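Local coordinates for cysteine synthase (Fusobacterium nucleatum subsp. nucleatum strain ATCC 25586, PDB 5XEN), which probably catalyses the pyridoxal 5'-phosphate-dependent formation of L-cysteine and acetate from O-acetyl-L-serine and hydrogen sulfide, at residues Asn16-Lys21 with Val34-Ser39; Thr67-Ala72 with Tyr90-Val95. All coordinates share one frame; numbering follows the deposited sequence. Where two conformers were deposited one is given.

Both contacts are buried strand pairings, but they sit in different sheets of the fold, with centres about 28 Å apart and nearest atoms about 16 Å apart. Contact 1 closes an antiparallel hairpin at one end of the mixed sheet, where the second subunit joins on; contact 2 is the parallel pairing of a beta-alpha-beta unit inside the smaller four-strand sheet and touches no other chain. Contact 1 adds to its ladder a polar cluster of a threonine, a lysine and a glutamate, whereas contact 2 is backbone bonding with apolar packing, one water standing in at its edge, its charged ends bound outside the pair. In each, one glutamate side chain lies about 9 Å from the bound pyridoxal phosphate.

Contact 1: Asn16-Lys21 with Val34-Ser39; sequences NTPLVK and VKLEGS
The beta hairpin of strands 19-21 and 31-36, at the end of the mixed sheet, brings Val20 and Val34 together as an antiparallel hydrogen-bonded pair. Val34 N donates a hydrogen bond to Val20 O (2.8 Å), and Val20 N donates one to Val34 O (2.9 Å). Beyond the non-hydrogen-bonded pair Leu19-Lys35, Leu36 N reaches Pro18 O at 2.9 Å, almost head-on to the carbonyl. Leu19 lays CD1 alongside the start of Lys35, 3.7 Å from its CB. At the other end Pro18 CD rests 3.5 Å from Ser39 OG, in the 3-10 turn that follows the strand.

Past the ladder the contact turns polar. Thr17 holds OG1 between its backbone N and carbonyl carbon (chi1 56°), which aims the hydroxyl at two side chains of the other segment, both crossing it at about a right angle. The hydroxyl donates to Glu37 OE2 at 2.6 Å, coming from above the carboxylate plane by 36°, and accepts from Lys35 NZ at 2.9 Å. The lysine chain runs nearly straight until its last torsion (chi4 73°), where the bend turns NZ toward Thr17 OG1; a weak bond to Thr17 O adds to the grip. Glu163 takes the same ammonium in a salt bridge, while Arg48 and Thr45 hold Glu37 OE1.

Leu19 and Val20 also pair with a strand of the second subunit, so the sheet continues across the dimer interface. With its proton committed to the glutamate and the ammonium donating to it, the Thr17 hydroxyl bridges a lysine and a glutamate. The resulting lysine-threonine-glutamate chain fixes the rotation of the hydroxyl and probably favours the charged forms of both buried partners.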
loop_
_atom_site.group_PDB
_atom_site.type_symbol
_atom_site.label_atom_id
_atom_site.label_comp_id
_atom_site.label_asym_id
_atom_site.label_seq_id
_atom_site.Cartn_x
_atom_site.Cartn_y
_atom_site.Cartn_z
ATOM N N ASN B 16 -4.201 9.317 9.670
ATOM C CA ASN B 16 -5.559 9.446 9.122
ATOM C C ASN B 16 -5.974 8.238 8.291
ATOM O O ASN B 16 -6.478 8.353 7.188
ATOM C CB ASN B 16 -5.716 10.735 8.318
ATOM C CG ASN B 16 -5.646 11.966 9.192
ATOM O OD1 ASN B 16 -6.428 12.107 10.135
ATOM N ND2 ASN B 16 -4.690 12.850 8.912
ATOM N N THR B 17 -5.738 7.066 8.853
ATOM C CA THR B 17 -5.952 5.830 8.155
ATOM C C THR B 17 -7.387 5.403 8.313
ATOM O O THR B 17 -8.050 5.783 9.278
ATOM C CB THR B 17 -5.027 4.735 8.706
ATOM O OG1 THR B 17 -5.252 4.616 10.111
ATOM C CG2 THR B 17 -3.571 5.107 8.434
ATOM N N PRO B 18 -7.861 4.570 7.385
ATOM C CA PRO B 18 -9.257 4.204 7.447
ATOM C C PRO B 18 -9.568 3.090 8.444
ATOM O O PRO B 18 -8.693 2.298 8.830
ATOM C CB PRO B 18 -9.561 3.750 6.029
ATOM C CG PRO B 18 -8.279 3.208 5.520
ATOM C CD PRO B 18 -7.204 4.057 6.167
ATOM N N LEU B 19 -10.828 3.081 8.878
ATOM C CA LEU B 19 -11.344 2.088 9.770
ATOM C C LEU B 19 -12.420 1.371 8.917
ATOM O O LEU B 19 -13.268 2.035 8.321
ATOM C CB LEU B 19 -11.857 2.864 10.999
ATOM C CG LEU B 19 -12.254 2.114 12.230
ATOM C CD1 LEU B 19 -11.114 1.280 12.776
ATOM C CD2 LEU B 19 -12.837 3.076 13.280
ATOM N N VAL B 20 -12.307 0.060 8.707
ATOM C CA VAL B 20 -13.190 -0.663 7.824
ATOM C C VAL B 20 -14.041 -1.646 8.657
ATOM O O VAL B 20 -13.483 -2.371 9.495
ATOM C CB VAL B 20 -12.347 -1.455 6.806
ATOM C CG1 VAL B 20 -13.240 -2.063 5.743
ATOM C CG2 VAL B 20 -11.252 -0.557 6.190
ATOM N N LYS B 21 -15.322 -1.727 8.373
ATOM C CA LYS B 21 -16.196 -2.679 9.039
ATOM C C LYS B 21 -16.063 -4.059 8.420
ATOM O O LYS B 21 -15.914 -4.169 7.202
ATOM C CB LYS B 21 -17.641 -2.196 8.981
ATOM C CG LYS B 21 -18.630 -3.145 9.646
ATOM C CD LYS B 21 -19.938 -2.429 9.937
ATOM C CE LYS B 21 -20.816 -3.287 10.835
ATOM N NZ LYS B 21 -22.149 -2.649 11.059
ATOM N N VAL B 34 -11.631 -2.726 11.519
ATOM C CA VAL B 34 -10.213 -2.889 11.418
ATOM C C VAL B 34 -9.581 -1.567 11.009
ATOM O O VAL B 34 -9.938 -1.027 10.004
ATOM C CB VAL B 34 -9.834 -3.999 10.413
ATOM C CG1 VAL B 34 -8.321 -4.172 10.346
ATOM C CG2 VAL B 34 -10.479 -5.301 10.870
ATOM N N LYS B 35 -8.639 -1.091 11.806
ATOM C CA LYS B 35 -7.910 0.131 11.482
ATOM C C LYS B 35 -6.723 -0.222 10.615
ATOM O O LYS B 35 -5.839 -0.938 11.040
ATOM C CB LYS B 35 -7.460 0.877 12.720
ATOM C CG LYS B 35 -6.905 2.273 12.332
ATOM C CD LYS B 35 -7.101 3.297 13.407
ATOM C CE LYS B 35 -6.465 4.629 13.077
ATOM N NZ LYS B 35 -7.205 5.349 12.054
ATOM N N LEU B 36 -6.769 0.195 9.356
ATOM C CA LEU B 36 -5.827 -0.310 8.368
ATOM C C LEU B 36 -4.575 0.560 8.311
ATOM O O LEU B 36 -4.466 1.452 7.479
ATOM C CB LEU B 36 -6.483 -0.413 6.979
ATOM C CG LEU B 36 -7.647 -1.391 6.826
ATOM C CD1 LEU B 36 -8.283 -1.224 5.440
ATOM C CD2 LEU B 36 -7.190 -2.828 7.030
ATOM N N GLU B 37 -3.621 0.267 9.181
ATOM C CA GLU B 37 -2.348 1.000 9.215
ATOM C C GLU B 37 -1.432 0.694 8.054
ATOM O O GLU B 37 -0.488 1.453 7.807
ATOM C CB GLU B 37 -1.629 0.786 10.543
ATOM C CG GLU B 37 -2.454 1.297 11.725
ATOM C CD GLU B 37 -2.467 2.820 11.753
ATOM O OE1 GLU B 37 -1.370 3.423 11.811
ATOM O OE2 GLU B 37 -3.564 3.410 11.716
ATOM N N GLY B 38 -1.732 -0.374 7.315
ATOM C CA GLY B 38 -1.118 -0.637 6.031
ATOM C C GLY B 38 -1.375 0.428 4.980
ATOM O O GLY B 38 -0.659 0.499 3.993
ATOM N N SER B 39 -2.350 1.296 5.217
ATOM C CA SER B 39 -2.618 2.423 4.339
ATOM C C SER B 39 -1.614 3.568 4.428
ATOM O O SER B 39 -1.617 4.438 3.577
ATOM C CB SER B 39 -3.990 3.014 4.644
ATOM O OG SER B 39 -4.969 2.010 4.435
#

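Contact 2: Thr67-Ala72 with Tyr90-Val95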
loop_
_atom_site.group_PDB
_atom_site.type_symbol
_atom_site.label_atom_id
_atom_site.label_comp_id
_atom_site.label_asym_id
_atom_site.label_seq_id
_atom_site.Cartn_x
_atom_site.Cartn_y
_atom_site.Cartn_z
ATOM N N THR B 67 23.973 13.611 10.749
ATOM C CA THR B 67 23.843 12.634 11.814
ATOM C C THR B 67 23.356 11.313 11.179
ATOM O O THR B 67 22.407 11.328 10.397
ATOM C CB THR B 67 22.801 13.128 12.843
ATOM O OG1 THR B 67 23.260 14.339 13.469
ATOM C CG2 THR B 67 22.513 12.055 13.896
ATOM N N VAL B 68 23.991 10.196 11.509
ATOM C CA VAL B 68 23.560 8.910 11.018
ATOM C C VAL B 68 22.536 8.358 12.006
ATOM O O VAL B 68 22.778 8.272 13.202
ATOM C CB VAL B 68 24.740 7.948 10.866
ATOM C CG1 VAL B 68 24.307 6.542 10.431
ATOM C CG2 VAL B 68 25.686 8.553 9.808
ATOM N N ILE B 69 21.336 8.084 11.497
ATOM C CA ILE B 69 20.301 7.461 12.323
ATOM C C ILE B 69 20.536 5.953 12.304
ATOM O O ILE B 69 20.760 5.369 11.236
ATOM C CB ILE B 69 18.930 7.844 11.823
ATOM C CG1 ILE B 69 18.878 9.378 11.843
ATOM C CG2 ILE B 69 17.840 7.203 12.710
ATOM C CD1 ILE B 69 17.656 10.005 11.272
ATOM N N ILE B 70 20.501 5.335 13.482
ATOM C CA ILE B 70 20.749 3.915 13.610
ATOM C C ILE B 70 19.676 3.304 14.535
ATOM O O ILE B 70 19.427 3.834 15.604
ATOM C CB ILE B 70 22.120 3.606 14.221
ATOM C CG1 ILE B 70 23.264 4.340 13.506
ATOM C CG2 ILE B 70 22.386 2.103 14.058
ATOM C CD1 ILE B 70 24.560 4.291 14.296
ATOM N N GLU B 71 19.059 2.205 14.109
ATOM C CA GLU B 71 17.945 1.610 14.854
ATOM C C GLU B 71 17.926 0.099 14.676
ATOM O O GLU B 71 18.266 -0.405 13.591
ATOM C CB GLU B 71 16.619 2.239 14.440
ATOM C CG GLU B 71 15.375 1.772 15.192
ATOM C CD GLU B 71 15.273 2.264 16.651
ATOM O OE1 GLU B 71 16.303 2.688 17.234
ATOM O OE2 GLU B 71 14.151 2.213 17.209
ATOM N N ALA B 72 17.616 -0.614 15.754
ATOM C CA ALA B 72 17.354 -2.052 15.699
ATOM C C ALA B 72 15.845 -2.250 15.505
ATOM O O ALA B 72 15.053 -1.616 16.191
ATOM C CB ALA B 72 17.839 -2.732 16.986
ATOM N N TYR B 90 18.310 12.236 5.382
ATOM C CA TYR B 90 19.176 11.720 6.416
ATOM C C TYR B 90 19.652 10.325 6.038
ATOM O O TYR B 90 18.970 9.602 5.331
ATOM C CB TYR B 90 18.469 11.582 7.765
ATOM C CG TYR B 90 17.924 12.852 8.375
ATOM C CD1 TYR B 90 18.625 14.032 8.300
ATOM C CD2 TYR B 90 16.754 12.840 9.124
ATOM C CE1 TYR B 90 18.156 15.199 8.893
ATOM C CE2 TYR B 90 16.279 13.997 9.732
ATOM C CZ TYR B 90 16.972 15.180 9.600
ATOM O OH TYR B 90 16.529 16.370 10.170
ATOM N N LYS B 91 20.816 9.968 6.552
ATOM C CA LYS B 91 21.422 8.663 6.370
ATOM C C LYS B 91 20.935 7.742 7.494
ATOM O O LYS B 91 21.059 8.087 8.664
ATOM C CB LYS B 91 22.938 8.817 6.465
ATOM C CG LYS B 91 23.718 7.529 6.590
ATOM C CD LYS B 91 23.808 6.878 5.262
ATOM C CE LYS B 91 24.704 5.645 5.283
ATOM N NZ LYS B 91 24.661 4.963 3.976
ATOM N N LEU B 92 20.396 6.587 7.113
ATOM C CA LEU B 92 19.870 5.588 8.049
ATOM C C LEU B 92 20.597 4.265 7.876
ATOM O O LEU B 92 20.802 3.790 6.741
ATOM C CB LEU B 92 18.377 5.401 7.822
ATOM C CG LEU B 92 17.658 4.333 8.664
ATOM C CD1 LEU B 92 17.647 4.716 10.137
ATOM C CD2 LEU B 92 16.226 4.099 8.127
ATOM N N LYS B 93 20.962 3.674 9.011
ATOM C CA LYS B 93 21.440 2.317 9.087
ATOM C C LYS B 93 20.537 1.517 10.034
ATOM O O LYS B 93 20.221 1.973 11.137
ATOM C CB LYS B 93 22.898 2.253 9.591
ATOM C CG LYS B 93 23.885 3.041 8.756
ATOM C CD LYS B 93 25.360 2.756 9.087
ATOM C CE LYS B 93 26.238 3.649 8.223
ATOM N NZ LYS B 93 27.691 3.369 8.388
ATOM N N ILE B 94 20.144 0.325 9.593
ATOM C CA ILE B 94 19.224 -0.524 10.347
ATOM C C ILE B 94 19.902 -1.858 10.657
ATOM O O ILE B 94 20.549 -2.452 9.782
ATOM C CB ILE B 94 17.922 -0.753 9.540
ATOM C CG1 ILE B 94 17.095 0.537 9.505
ATOM C CG2 ILE B 94 17.143 -1.969 10.045
ATOM C CD1 ILE B 94 16.630 1.040 10.861
ATOM N N VAL B 95 19.721 -2.331 11.883
ATOM C CA VAL B 95 20.106 -3.679 12.285
ATOM C C VAL B 95 18.801 -4.508 12.438
ATOM O O VAL B 95 17.871 -4.111 13.166
ATOM C CB VAL B 95 20.891 -3.672 13.616
ATOM C CG1 VAL B 95 21.417 -5.071 13.940
ATOM C CG2 VAL B 95 22.031 -2.648 13.575
HETATM O O HOH W 1 22.285 12.050 7.880
#
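Ile69 sits between Lys91 and Lys93 in a parallel ladder, donating from N to Lys91 O and accepting at O from Lys93 N, both at 2.8 Å. Glu71 repeats the pattern two residues on: its N meets Lys93 O at a longer 3.2 Å, with the N-H...O angle down to 149°, and its O takes Val95 N at 3.0 Å. Before the first rung a water substitutes for a direct bond, donating a hydrogen bond to Thr67 O and accepting one from Lys91 N.

On the face carrying Ile69, Glu71, Leu92 and Ile94, the two branches of Ile69 divide the work. CG2, anti to the backbone N, meets Leu92 CD1 at 3.6 Å; CG1, beside that N (chi1 -57°), carries CD1 to the Tyr90 ring, 3.7 Å from CD2 and oblique to it. Ile94 folds CD1 back to 3.8 Å from Glu71 CB. On the opposite face, with Val68, Ile70, Lys93 and Val95, Val68 CG1 lies against the aliphatic chain of Lys93, 3.9 Å from CG.

Helix 76-88, the crossover of this beta-alpha-beta unit, packs on Ile69, Glu71 and Leu92, while helix 123-135 lies against Ile70, Ala72 and Val95 on the other face. The polar ends have partners beyond the pair: Glu58 for Tyr90 OH, Glu114 for Lys91 and Glu138 for Lys93. The buried Glu71 carboxylate accepts from the backbone N of Asn145 at OE1 and of Gln146 at OE2. Two amides on two oxygens fix its rotation and probably stabilise its negative charge, tying strand 68-72 to the loop that carries Asn145 and Gln146.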